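Local structure of invertase/pectin methylesterase inhibitor family protein (Arabidopsis thaliana, 1X91) at residues A[35-38]-A[39-43]; A[124-127]-A[128-131]. The protein inhibits plant pectin methylesterases of flowers, siliques and leaves, and interacts in vitro with one such enzyme. The protein carries 1 engineered substitution. All blocks are in the same frame, centred on the assembly; numbering follows the deposited sequence.

Contact 1 of 2, residues A[35-38]-A[39-43]; sequences QALA and KTTLD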
# COMPACT_ATOMS: atom_id res chain seq x y z
N GLN A 35 -10.10 4.84 -13.88
CA GLN A 35 -9.83 6.03 -13.09
C GLN A 35 -10.53 5.91 -11.73
O GLN A 35 -9.96 6.21 -10.67
CB GLN A 35 -10.27 7.27 -13.89
CG GLN A 35 -10.10 8.53 -13.14
CD GLN A 35 -8.76 9.22 -13.32
OE1 GLN A 35 -8.07 9.02 -14.34
NE2 GLN A 35 -8.41 10.07 -12.36
N ALA A 36 -11.78 5.48 -11.73
CA ALA A 36 -12.53 5.30 -10.50
C ALA A 36 -11.93 4.20 -9.66
O ALA A 36 -11.84 4.32 -8.43
CB ALA A 36 -14.00 4.96 -10.86
N LEU A 37 -11.53 3.09 -10.29
CA LEU A 37 -10.91 2.00 -9.55
C LEU A 37 -9.52 2.39 -8.96
O LEU A 37 -9.23 2.01 -7.83
CB LEU A 37 -10.78 0.79 -10.46
CG LEU A 37 -10.23 -0.46 -9.77
CD1 LEU A 37 -11.16 -0.87 -8.61
CD2 LEU A 37 -10.04 -1.56 -10.81
N ALA A 38 -8.72 3.17 -9.68
CA ALA A 38 -7.49 3.75 -9.11
C ALA A 38 -7.78 4.51 -7.84
O ALA A 38 -7.06 4.35 -6.85
CB ALA A 38 -6.81 4.64 -10.13
N LYS A 39 -8.84 5.32 -7.84
CA LYS A 39 -9.12 6.16 -6.68
C LYS A 39 -9.57 5.29 -5.51
O LYS A 39 -9.09 5.48 -4.36
CB LYS A 39 -10.16 7.21 -7.05
CG LYS A 39 -10.71 8.01 -5.91
CD LYS A 39 -9.65 8.69 -5.12
CE LYS A 39 -10.20 9.86 -4.25
NZ LYS A 39 -11.01 9.47 -3.08
N THR A 40 -10.46 4.33 -5.74
CA THR A 40 -10.88 3.52 -4.57
C THR A 40 -9.75 2.67 -4.06
O THR A 40 -9.67 2.43 -2.85
CB THR A 40 -12.13 2.67 -4.77
OG1 THR A 40 -11.94 1.82 -5.90
CG2 THR A 40 -13.38 3.50 -5.05
N THR A 41 -8.83 2.24 -4.90
CA THR A 41 -7.68 1.48 -4.47
C THR A 41 -6.75 2.33 -3.62
O THR A 41 -6.27 1.88 -2.58
CB THR A 41 -6.97 0.84 -5.65
OG1 THR A 41 -7.89 -0.01 -6.40
CG2 THR A 41 -5.86 -0.07 -5.17
N LEU A 42 -6.46 3.53 -4.10
CA LEU A 42 -5.67 4.48 -3.31
C LEU A 42 -6.33 4.76 -1.96
O LEU A 42 -5.63 4.86 -0.93
CB LEU A 42 -5.40 5.76 -4.10
CG LEU A 42 -4.36 5.69 -5.19
CD1 LEU A 42 -4.19 7.09 -5.79
CD2 LEU A 42 -3.03 5.19 -4.66
N ASP A 43 -7.64 4.92 -1.93
CA ASP A 43 -8.33 5.17 -0.67
C ASP A 43 -8.03 4.06 0.30
O ASP A 43 -7.71 4.31 1.46
CB ASP A 43 -9.84 5.26 -0.90
CG ASP A 43 -10.28 6.53 -1.63
OD1 ASP A 43 -9.53 7.56 -1.69
OD2 ASP A 43 -11.45 6.60 -2.12
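The peptide carbonyl of Leu37 is gripped from both faces of its plane by Thr41. The hydroxyl OG1 of Thr41 lies above one face, 36° out of the plane, and donates to Leu37 O at 2.8 Å. The backbone N of Thr41 comes from the opposite face, at 3.0 Å from Leu37 O, as the usual helical bond. The hydroxyl gets there because it stands anti to its own carbonyl carbon and beside its backbone N (chi1 -57°). It thus points back down the helix to the preceding turn. The methyl CD1 of Leu37 also passes the hydroxyls, 3.9 Å from Thr40 OG1 and 4.0 Å from Thr41 OG1. A valine in place of Thr41 removes the hydroxyl, and Leu37 O would probably lose its bond on one face. The carboxylate of Asp43 is met at its OD1 by Lys39 NZ, 2.8 Å away, on the syn lone pair. This is an i to i+4 salt bridge, and bends at chi2 and chi4 curl the lysine chain toward it. Ala38 and Leu42 face inward; Leu42 N bonds to Ala38 O at 2.9 Å, and their side chains pack on Met101. Ile146 meets Leu37, Ala38 and Thr41. The arrangement is regular alpha-helix, the first turns of helix 34-62, with a threonine hydroxyl bonded back to the carbonyl four residues earlier and one face buried in the four-helix bundle.

Contact 2 of 2, residues A[124-127]-A[128-131]; sequences SVDS and SVVN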
# COMPACT_ATOMS: atom_id res chain seq x y z
N SER A 124 10.10 -12.24 17.61
CA SER A 124 8.66 -12.17 17.78
C SER A 124 8.25 -10.79 17.31
O SER A 124 8.88 -9.80 17.63
CB SER A 124 8.20 -12.43 19.23
OG SER A 124 6.87 -12.97 19.26
N VAL A 125 7.20 -10.75 16.51
CA VAL A 125 6.82 -9.54 15.83
C VAL A 125 5.32 -9.30 15.97
O VAL A 125 4.55 -10.24 16.21
CB VAL A 125 7.19 -9.61 14.35
CG1 VAL A 125 6.41 -10.71 13.66
CG2 VAL A 125 7.01 -8.24 13.70
N ASP A 126 4.93 -8.03 15.90
CA ASP A 126 3.51 -7.70 15.88
C ASP A 126 2.87 -8.11 14.55
O ASP A 126 3.24 -7.61 13.49
CB ASP A 126 3.30 -6.22 16.09
CG ASP A 126 1.85 -5.89 16.16
OD1 ASP A 126 1.23 -6.03 17.24
OD2 ASP A 126 1.22 -5.52 15.16
N SER A 127 1.90 -9.00 14.59
CA SER A 127 1.31 -9.55 13.38
C SER A 127 0.55 -8.51 12.56
O SER A 127 0.52 -8.64 11.32
CB SER A 127 0.41 -10.76 13.70
OG SER A 127 -0.69 -10.35 14.46
N SER A 128 -0.07 -7.52 13.20
CA SER A 128 -0.82 -6.49 12.47
C SER A 128 0.16 -5.62 11.67
O SER A 128 -0.14 -5.22 10.55
CB SER A 128 -1.73 -5.64 13.39
OG SER A 128 -0.96 -4.67 14.03
N VAL A 129 1.34 -5.31 12.21
CA VAL A 129 2.33 -4.59 11.42
C VAL A 129 2.73 -5.41 10.20
O VAL A 129 2.79 -4.87 9.07
CB VAL A 129 3.59 -4.19 12.27
CG1 VAL A 129 4.69 -3.60 11.37
CG2 VAL A 129 3.20 -3.23 13.39
N VAL A 130 3.02 -6.69 10.37
CA VAL A 130 3.48 -7.52 9.25
C VAL A 130 2.34 -7.68 8.24
O VAL A 130 2.54 -7.50 7.05
CB VAL A 130 3.92 -8.93 9.76
CG1 VAL A 130 4.12 -9.92 8.60
CG2 VAL A 130 5.16 -8.80 10.60
N ASN A 131 1.14 -7.93 8.74
CA ASN A 131 0.01 -8.24 7.86
C ASN A 131 -0.41 -6.98 7.13
O ASN A 131 -0.67 -7.05 5.95
CB ASN A 131 -1.16 -8.82 8.64
CG ASN A 131 -0.87 -10.21 9.17
OD1 ASN A 131 0.13 -10.84 8.80
ND2 ASN A 131 -1.73 -10.70 10.08
O HOH W 1 -0.99 -7.47 15.94
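Val125 meets Val130 through methyl groups. Its CG2 lies 3.7 Å from Val130 CG2, and its CG1 is almost as near to the same methyl. The two side chains cross at about a right angle, and one methyl of Val130 sits against both branches of Val125. This apolar pair spans the junction between loop and helix, in the manner of a hydrophobic staple.

Asp126 follows as the N-cap residue. Its CG is anti to the backbone N (chi1 -176°), which swings the carboxylate forward over the first turn. One oxygen does most of the work. Val129 N donates to Asp126 OD2 at 3.0 Å, on the anti lone pair, away from the other oxygen. Ser128 OG donates to the same Asp126 OD2 at 2.6 Å, nearly in line with the C-O bond. Two donors thus hold the carboxylate in place. The negative charge beside the helix start would probably be favoured by the helix dipole. A water accepts from Ser128 N at 2.9 Å and gives a weak bond to Asp126 OD1. It serves another amide of the first turn. The main chain of Asp126 also takes part: its O accepts from Val130 N at 3.3 Å, in the carbonyl plane.

Ser127 begins the helix. Its O takes the bond from Asn131 N at 2.7 Å, and Asn131 CB and CG lie close to that same oxygen.

The cap marks the start of helix 127-149, after the loop from helix 98-119. Tyr72 of helix 66-94 holds Asp126 N through its hydroxyl. Val125 and Val130 rest on Val119 of helix 98-119, while Val129 touches Cys115 of that helix and Leu56 and Ile59 of helix 34-62.

How the contacts relate
From the N terminus, the chain passes through helix 18-27 before reaching contact 1 near the start of helix 34-62. Contact 2 comes much later, where the loop after helix 98-119 runs into helix 127-149. The two are in series and neither nests nor crosses. Each joins neighbouring residues, so neither closes a long loop. Their centres are 26 Å apart, on opposite sides of the chain's centre, and their nearest atoms stay about 14 Å apart. Two helices of the bundle connect them: helix 34-62 runs from contact 1 to pack on contact 2 through Leu56 and Ile59, and helix 127-149 returns from contact 2 to contact 1 through Ile146.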